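Local coordinates for protein polysaccharide Lyase Family 6 (Bacteroides cellulosilyticus, PDB 6QPS) that probably degrades alginate as a lyase specific for mannuronic acid, and binds a calcium ion, at residues Tyr107-Trp110 / Asp115-Asp118; Leu181-Ser186 / His194-Asn199. All blocks are in the same frame, centred on the assembly; numbering follows the deposited sequence.

Both contacts illustrate how a parallel beta-helix fills its inside, and they use corresponding elements of the coil: strands 115-118 and 181-183 both pair with strand 155-159, and strands 99-111 and 195-197 are joined through 131-138 and 165-167. Both contacts are buried. In contact 1 the chain has just turned a corner and one methionine does nearly all the work, lying against backbone. Contact 2 spans two facing strands nearer the centre of the chain, with branched aliphatic side chains meeting from both sides and a histidine and a water adding a polar end. The two adjoin where Asp115 OD1 packs 4.0 Å from Trp184 CZ2.

Contact 1 of 2, residues Tyr107-Trp110 / Asp115-Asp118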
ATOM      1  N   TYR A 107      17.502   5.256 -11.109  1.00 12.63           N
ATOM      2  CA  TYR A 107      17.614   6.670 -10.758  1.00 13.17           C
ATOM      3  C   TYR A 107      17.440   7.481 -12.030  1.00 13.39           C
ATOM      4  O   TYR A 107      18.225   7.336 -12.973  1.00 13.57           O
ATOM      5  CB  TYR A 107      18.950   7.000 -10.087  1.00 13.11           C
ATOM      6  CG  TYR A 107      19.036   8.472  -9.713  1.00 15.19           C
ATOM      7  CD1 TYR A 107      18.246   8.997  -8.688  1.00 15.07           C
ATOM      8  CD2 TYR A 107      19.861   9.346 -10.401  1.00 14.47           C
ATOM      9  CE1 TYR A 107      18.290  10.329  -8.360  1.00 15.43           C
ATOM     10  CE2 TYR A 107      19.900  10.683 -10.078  1.00 15.29           C
ATOM     11  CZ  TYR A 107      19.118  11.168  -9.056  1.00 16.06           C
ATOM     12  OH  TYR A 107      19.161  12.507  -8.747  1.00 17.71           O
ATOM     13  N   LYS A 108      16.421   8.334 -12.064  1.00 12.63           N
ATOM     14  CA  LYS A 108      16.135   9.147 -13.243  1.00 14.41           C
ATOM     15  C   LYS A 108      16.041   8.275 -14.497  1.00 14.43           C
ATOM     16  O   LYS A 108      16.538   8.610 -15.568  1.00 16.52           O
ATOM     17  CB  LYS A 108      17.125  10.310 -13.388  1.00 17.15           C
ATOM     18  CG  LYS A 108      16.900  11.353 -12.291  1.00 17.73           C
ATOM     19  CD  LYS A 108      17.778  12.603 -12.400  1.00 20.99           C
ATOM     20  CE  LYS A 108      17.319  13.624 -11.337  1.00 25.80           C
ATOM     21  NZ  LYS A 108      18.088  14.914 -11.283  1.00 25.43           N
ATOM     22  N   ALA A 109      15.391   7.125 -14.346  1.00 13.53           N
ATOM     23  CA  ALA A 109      14.845   6.350 -15.455  1.00 14.48           C
ATOM     24  C   ALA A 109      13.351   6.642 -15.527  1.00 13.16           C
ATOM     25  O   ALA A 109      12.778   7.222 -14.604  1.00 13.12           O
ATOM     26  CB  ALA A 109      15.044   4.855 -15.189  1.00 13.01           C
ATOM     27  N   TRP A 110      12.719   6.276 -16.642  1.00 13.64           N
ATOM     28  CA  TRP A 110      11.284   6.499 -16.758  1.00 12.81           C
ATOM     29  C   TRP A 110      10.698   5.604 -17.844  1.00 14.63           C
ATOM     30  O   TRP A 110      11.413   5.087 -18.709  1.00 15.77           O
ATOM     31  CB  TRP A 110      10.950   7.969 -17.062  1.00 13.96           C
ATOM     32  CG  TRP A 110      11.543   8.472 -18.350  1.00 15.38           C
ATOM     33  CD1 TRP A 110      10.988   8.383 -19.585  1.00 16.25           C
ATOM     34  CD2 TRP A 110      12.796   9.142 -18.521  1.00 16.37           C
ATOM     35  NE1 TRP A 110      11.817   8.940 -20.525  1.00 19.94           N
ATOM     36  CE2 TRP A 110      12.932   9.425 -19.899  1.00 17.97           C
ATOM     37  CE3 TRP A 110      13.807   9.543 -17.646  1.00 18.04           C
ATOM     38  CZ2 TRP A 110      14.044  10.089 -20.421  1.00 19.98           C
ATOM     39  CZ3 TRP A 110      14.910  10.204 -18.169  1.00 22.53           C
ATOM     40  CH2 TRP A 110      15.021  10.460 -19.542  1.00 21.21           C
ATOM     41  N   ASP A 115       4.129   1.904 -18.380  1.00 13.15           N
ATOM     42  CA  ASP A 115       4.594   0.986 -17.338  1.00 12.57           C
ATOM     43  C   ASP A 115       6.108   0.844 -17.407  1.00 12.41           C
ATOM     44  O   ASP A 115       6.643   0.318 -18.387  1.00 13.80           O
ATOM     45  CB  ASP A 115       3.905  -0.380 -17.488  1.00 14.22           C
ATOM     46  CG  ASP A 115       2.402  -0.254 -17.578  1.00 14.55           C
ATOM     47  OD1 ASP A 115       1.814   0.272 -16.618  1.00 13.52           O
ATOM     48  OD2 ASP A 115       1.822  -0.642 -18.622  1.00 17.97           O
ATOM     49  N   MET A 116       6.805   1.269 -16.353  1.00 10.98           N
ATOM     50  CA  MET A 116       8.261   1.224 -16.381  1.00 10.49           C
ATOM     51  C   MET A 116       8.782  -0.200 -16.209  1.00 10.11           C
ATOM     52  O   MET A 116       9.596  -0.669 -17.015  1.00 11.17           O
ATOM     53  CB  MET A 116       8.853   2.154 -15.327  1.00 11.52           C
ATOM     54  CG  MET A 116      10.352   2.366 -15.505  1.00 11.32           C
ATOM     55  SD  MET A 116      11.083   3.575 -14.368  1.00 12.24           S
ATOM     56  CE  MET A 116      11.108   2.629 -12.850  1.00 14.23           C
ATOM     57  N   ILE A 117       8.332  -0.893 -15.158  1.00 10.31           N
ATOM     58  CA  ILE A 117       8.714  -2.275 -14.839  1.00  9.79           C
ATOM     59  C   ILE A 117       7.417  -3.074 -14.680  1.00 10.26           C
ATOM     60  O   ILE A 117       6.556  -2.713 -13.863  1.00 10.73           O
ATOM     61  CB  ILE A 117       9.546  -2.363 -13.545  1.00 10.94           C
ATOM     62  CG1 ILE A 117      10.809  -1.504 -13.642  1.00 11.18           C
ATOM     63  CG2 ILE A 117       9.875  -3.824 -13.210  1.00 13.54           C
ATOM     64  CD1 ILE A 117      11.601  -1.432 -12.322  1.00 12.70           C
ATOM     65  N   ASP A 118       7.279  -4.166 -15.440  1.00 11.06           N
ATOM     66  CA  ASP A 118       6.038  -4.944 -15.509  1.00 10.10           C
ATOM     67  C   ASP A 118       6.385  -6.429 -15.454  1.00  9.50           C
ATOM     68  O   ASP A 118       7.342  -6.873 -16.098  1.00 12.19           O
ATOM     69  CB  ASP A 118       5.279  -4.595 -16.801  1.00 11.66           C
ATOM     70  CG  ASP A 118       3.798  -4.920 -16.755  1.00 14.80           C
ATOM     71  OD1 ASP A 118       3.280  -5.403 -15.724  1.00 12.18           O
ATOM     72  OD2 ASP A 118       3.155  -4.691 -17.802  1.00 16.84           O
TER
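The backbones draw closest at Trp110 and Met116, whose CA atoms are 6.1 Å apart. The chain turns one corner at Lys108 and a second at Met116 and Ile117, so Ala109-Trp110 and the start of 115-118 stand beside each other across a bend of the coil. Most of the contact is made by the Met116 side chain, laid mainly against main chain. Its CG is anti to the backbone N (chi1 -168°), which carries SD across to Trp110 CA at 3.8 Å and to the carbonyl carbon of Ala109 at 4.0 Å. Ala109 points its methyl inward, leaving CB 4.2 Å from the same sulfur. At SD the chain bends (chi3 75°), turning CE away from the Trp110 backbone. The contact lies at a corner of the right-handed parallel beta-helix, the fold of this lyase family, with Met116 turned into its interior. Backbone bonds tie Trp110 to Gly88 of the preceding coil, and Met116 to Leu92 and Tyr155 of the coils before and after it. Leu90, Ala111 and Ile137 also press on Met116. The CB of Trp110 points away from Met116, and its indole packs on Lys89, Asp142 and Pro143.

Contact 2 of 2, residues Leu181-Ser186 / His194-Asn199; sequences LQVWLS and HLIDHN
Leu181 and Ile196 reach toward each other tip to tip, with Leu181 CD2 lying 3.7 Å from Ile196 CD1. The same leucine methyl also meets the other branch of the isoleucine, 4.0 Å from Ile196 CG2, so it rests on both arms at once. Leu181 gets there because its CG is anti to the backbone N (chi1 179°), extending the side chain across the gap between strands whose nearest CA atoms remain well apart. Val183 divides its methyls: CG2 approaches Ile196 CD1 at 4.3 Å, while CG1 lies 4.0 Å from His194 CD2, near the plane of the imidazole and at its edge. The Val183 and His194 side chains run antiparallel alongside one another, and His194 also packs on Leu159.

Beyond this apolar shell comes the polar end of the contact. A water in the imidazole plane bridges His194 NE2, at 2.8 Å, and Trp184 O, at 2.9 Å. The other ring nitrogen, ND1, accepts a hydrogen bond from the backbone N of Asn164; bonds at both nitrogens restrict the rotation of the ring.

This is the interior of a right-handed parallel beta-helix, crossed from one wall to another, with the bound calcium about 14 Å from the Leu181 side chain. Strand 181-183 runs between the parallel strands 155-159 and 215-218, Leu181 packing also on Val157 and Leu159, while strand 195-197 lies between 165-167 and 230-237.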
ATOM      1  N   LEU A 181       3.155   1.243  -7.151  1.00  9.27           N
ATOM      2  CA  LEU A 181       3.023  -0.211  -7.225  1.00  8.04           C
ATOM      3  C   LEU A 181       1.564  -0.588  -7.456  1.00  9.03           C
ATOM      4  O   LEU A 181       0.720  -0.442  -6.560  1.00  9.06           O
ATOM      5  CB  LEU A 181       3.586  -0.852  -5.961  1.00  8.63           C
ATOM      6  CG  LEU A 181       3.528  -2.360  -5.797  1.00 11.68           C
ATOM      7  CD1 LEU A 181       4.153  -3.050  -6.941  1.00 14.24           C
ATOM      8  CD2 LEU A 181       4.239  -2.777  -4.496  1.00 15.02           C
ATOM      9  N   GLN A 182       1.279  -1.095  -8.655  1.00  9.41           N
ATOM     10  CA  GLN A 182      -0.039  -1.606  -9.004  1.00  8.74           C
ATOM     11  C   GLN A 182      -0.036  -3.129  -9.021  1.00  8.09           C
ATOM     12  O   GLN A 182       0.830  -3.750  -9.656  1.00  9.13           O
ATOM     13  CB  GLN A 182      -0.426  -1.121 -10.399  1.00  9.94           C
ATOM     14  CG  GLN A 182      -1.707  -1.731 -10.971  1.00  8.19           C
ATOM     15  CD  GLN A 182      -2.960  -1.161 -10.326  1.00  9.10           C
ATOM     16  OE1 GLN A 182      -3.144   0.049 -10.260  1.00 10.99           O
ATOM     17  NE2 GLN A 182      -3.844  -2.045  -9.861  1.00  9.94           N
ATOM     18  N   VAL A 183      -1.019  -3.726  -8.358  1.00  8.37           N
ATOM     19  CA  VAL A 183      -1.305  -5.155  -8.482  1.00  9.50           C
ATOM     20  C   VAL A 183      -2.401  -5.294  -9.541  1.00  8.10           C
ATOM     21  O   VAL A 183      -3.562  -4.930  -9.300  1.00  8.32           O
ATOM     22  CB  VAL A 183      -1.702  -5.769  -7.131  1.00  8.18           C
ATOM     23  CG1 VAL A 183      -1.927  -7.271  -7.308  1.00  9.68           C
ATOM     24  CG2 VAL A 183      -0.625  -5.504  -6.075  1.00  9.69           C
ATOM     25  N   TRP A 184      -2.035  -5.817 -10.708  1.00  8.95           N
ATOM     26  CA  TRP A 184      -2.967  -5.983 -11.811  1.00  9.28           C
ATOM     27  C   TRP A 184      -3.661  -7.327 -11.723  1.00  9.81           C
ATOM     28  O   TRP A 184      -2.997  -8.361 -11.609  1.00  8.98           O
ATOM     29  CB  TRP A 184      -2.207  -5.981 -13.128  1.00  9.47           C
ATOM     30  CG  TRP A 184      -1.587  -4.663 -13.520  1.00  8.58           C
ATOM     31  CD1 TRP A 184      -0.325  -4.240 -13.237  1.00  9.64           C
ATOM     32  CD2 TRP A 184      -2.191  -3.626 -14.313  1.00  8.88           C
ATOM     33  NE1 TRP A 184      -0.101  -2.995 -13.792  1.00  9.38           N
ATOM     34  CE2 TRP A 184      -1.225  -2.604 -14.466  1.00  9.43           C
ATOM     35  CE3 TRP A 184      -3.446  -3.461 -14.910  1.00 11.17           C
ATOM     36  CZ2 TRP A 184      -1.484  -1.435 -15.176  1.00 12.44           C
ATOM     37  CZ3 TRP A 184      -3.689  -2.306 -15.626  1.00 14.49           C
ATOM     38  CH2 TRP A 184      -2.719  -1.300 -15.733  1.00 13.46           C
ATOM     39  N   LEU A 185      -4.986  -7.314 -11.791  1.00  9.09           N
ATOM     40  CA  LEU A 185      -5.791  -8.519 -11.783  1.00  9.60           C
ATOM     41  C   LEU A 185      -6.594  -8.620 -13.072  1.00  8.92           C
ATOM     42  O   LEU A 185      -7.016  -7.613 -13.658  1.00 10.02           O
ATOM     43  CB  LEU A 185      -6.776  -8.508 -10.624  1.00  8.86           C
ATOM     44  CG  LEU A 185      -6.234  -8.108  -9.262  1.00 10.52           C
ATOM     45  CD1 LEU A 185      -7.394  -8.014  -8.257  1.00 11.09           C
ATOM     46  CD2 LEU A 185      -5.181  -9.049  -8.738  1.00  9.90           C
ATOM     47  N   SER A 186      -6.805  -9.845 -13.527  1.00 11.32           N
ATOM     48  CA  SER A 186      -7.712 -10.080 -14.637  1.00 11.09           C
ATOM     49  C   SER A 186      -8.615 -11.248 -14.291  1.00 13.10           C
ATOM     50  O   SER A 186      -8.343 -11.996 -13.350  1.00 12.70           O
ATOM     51  CB  SER A 186      -6.949 -10.433 -15.913  1.00 13.46           C
ATOM     52  OG  SER A 186      -6.299 -11.681 -15.764  1.00 15.06           O
ATOM     53  N   HIS A 194       0.686 -12.635  -3.968  1.00  8.22           N
ATOM     54  CA  HIS A 194       1.926 -11.870  -3.980  1.00  7.59           C
ATOM     55  C   HIS A 194       2.246 -11.390  -2.563  1.00  8.19           C
ATOM     56  O   HIS A 194       1.353 -11.212  -1.723  1.00  7.92           O
ATOM     57  CB  HIS A 194       1.846 -10.618  -4.863  1.00  7.55           C
ATOM     58  CG  HIS A 194       1.622 -10.873  -6.317  1.00  7.59           C
ATOM     59  ND1 HIS A 194       2.262 -11.869  -7.032  1.00  8.38           N
ATOM     60  CD2 HIS A 194       0.838 -10.211  -7.203  1.00  7.71           C
ATOM     61  CE1 HIS A 194       1.865 -11.808  -8.287  1.00  8.77           C
ATOM     62  NE2 HIS A 194       1.016 -10.803  -8.419  1.00  7.92           N
ATOM     63  N   LEU A 195       3.526 -11.106  -2.315  1.00  8.39           N
ATOM     64  CA  LEU A 195       3.992 -10.577  -1.036  1.00  7.21           C
ATOM     65  C   LEU A 195       4.772  -9.283  -1.250  1.00  6.84           C
ATOM     66  O   LEU A 195       5.724  -9.248  -2.036  1.00  7.88           O
ATOM     67  CB  LEU A 195       4.854 -11.624  -0.331  1.00  8.40           C
ATOM     68  CG  LEU A 195       5.465 -11.213   1.011  1.00  7.95           C
ATOM     69  CD1 LEU A 195       4.399 -10.858   2.060  1.00  9.23           C
ATOM     70  CD2 LEU A 195       6.414 -12.286   1.536  1.00  9.96           C
ATOM     71  N   ILE A 196       4.386  -8.241  -0.511  1.00  7.20           N
ATOM     72  CA  ILE A 196       5.022  -6.919  -0.560  1.00  7.89           C
ATOM     73  C   ILE A 196       5.443  -6.649   0.882  1.00  7.52           C
ATOM     74  O   ILE A 196       4.588  -6.343   1.730  1.00  7.45           O
ATOM     75  CB  ILE A 196       4.050  -5.854  -1.087  1.00  7.67           C
ATOM     76  CG1 ILE A 196       3.616  -6.178  -2.537  1.00  8.52           C
ATOM     77  CG2 ILE A 196       4.649  -4.466  -0.941  1.00  8.46           C
ATOM     78  CD1 ILE A 196       2.302  -5.530  -2.975  1.00  9.66           C
ATOM     79  N   ASP A 197       6.744  -6.781   1.188  1.00  7.76           N
ATOM     80  CA  ASP A 197       7.195  -6.754   2.572  1.00  7.91           C
ATOM     81  C   ASP A 197       8.522  -6.024   2.758  1.00  7.75           C
ATOM     82  O   ASP A 197       9.425  -6.068   1.916  1.00  8.44           O
ATOM     83  CB  ASP A 197       7.307  -8.185   3.162  1.00  9.02           C
ATOM     84  CG  ASP A 197       8.425  -9.008   2.529  1.00 11.30           C
ATOM     85  OD1 ASP A 197       8.292  -9.427   1.373  1.00  9.83           O
ATOM     86  OD2 ASP A 197       9.480  -9.208   3.194  1.00 13.48           O
ATOM     87  N   HIS A 198       8.651  -5.375   3.910  1.00  7.89           N
ATOM     88  CA  HIS A 198       9.904  -4.731   4.326  1.00  7.18           C
ATOM     89  C   HIS A 198      10.385  -3.662   3.344  1.00  8.00           C
ATOM     90  O   HIS A 198      11.588  -3.399   3.250  1.00  9.69           O
ATOM     91  CB  HIS A 198      11.019  -5.747   4.608  1.00  9.08           C
ATOM     92  CG  HIS A 198      10.673  -6.728   5.679  1.00  9.60           C
ATOM     93  ND1 HIS A 198      10.829  -6.477   7.029  1.00 13.72           N
ATOM     94  CD2 HIS A 198      10.181  -7.982   5.588  1.00 10.60           C
ATOM     95  CE1 HIS A 198      10.454  -7.544   7.716  1.00 10.34           C
ATOM     96  NE2 HIS A 198      10.037  -8.466   6.867  1.00 14.38           N
ATOM     97  N   ASN A 199       9.461  -3.011   2.637  1.00  8.17           N
ATOM     98  CA  ASN A 199       9.827  -1.911   1.753  1.00  8.22           C
ATOM     99  C   ASN A 199       9.641  -0.577   2.458  1.00  8.24           C
ATOM    100  O   ASN A 199       8.859  -0.450   3.410  1.00  9.11           O
ATOM    101  CB  ASN A 199       8.960  -1.940   0.498  1.00  7.92           C
ATOM    102  CG  ASN A 199       9.081  -3.227  -0.234  1.00  7.96           C
ATOM    103  OD1 ASN A 199      10.102  -3.528  -0.839  1.00  8.12           O
ATOM    104  ND2 ASN A 199       8.021  -4.006  -0.205  1.00  7.81           N
TER
HETATM  105  O   HOH W   1      -1.054  -9.712 -10.012  1.00 10.73           O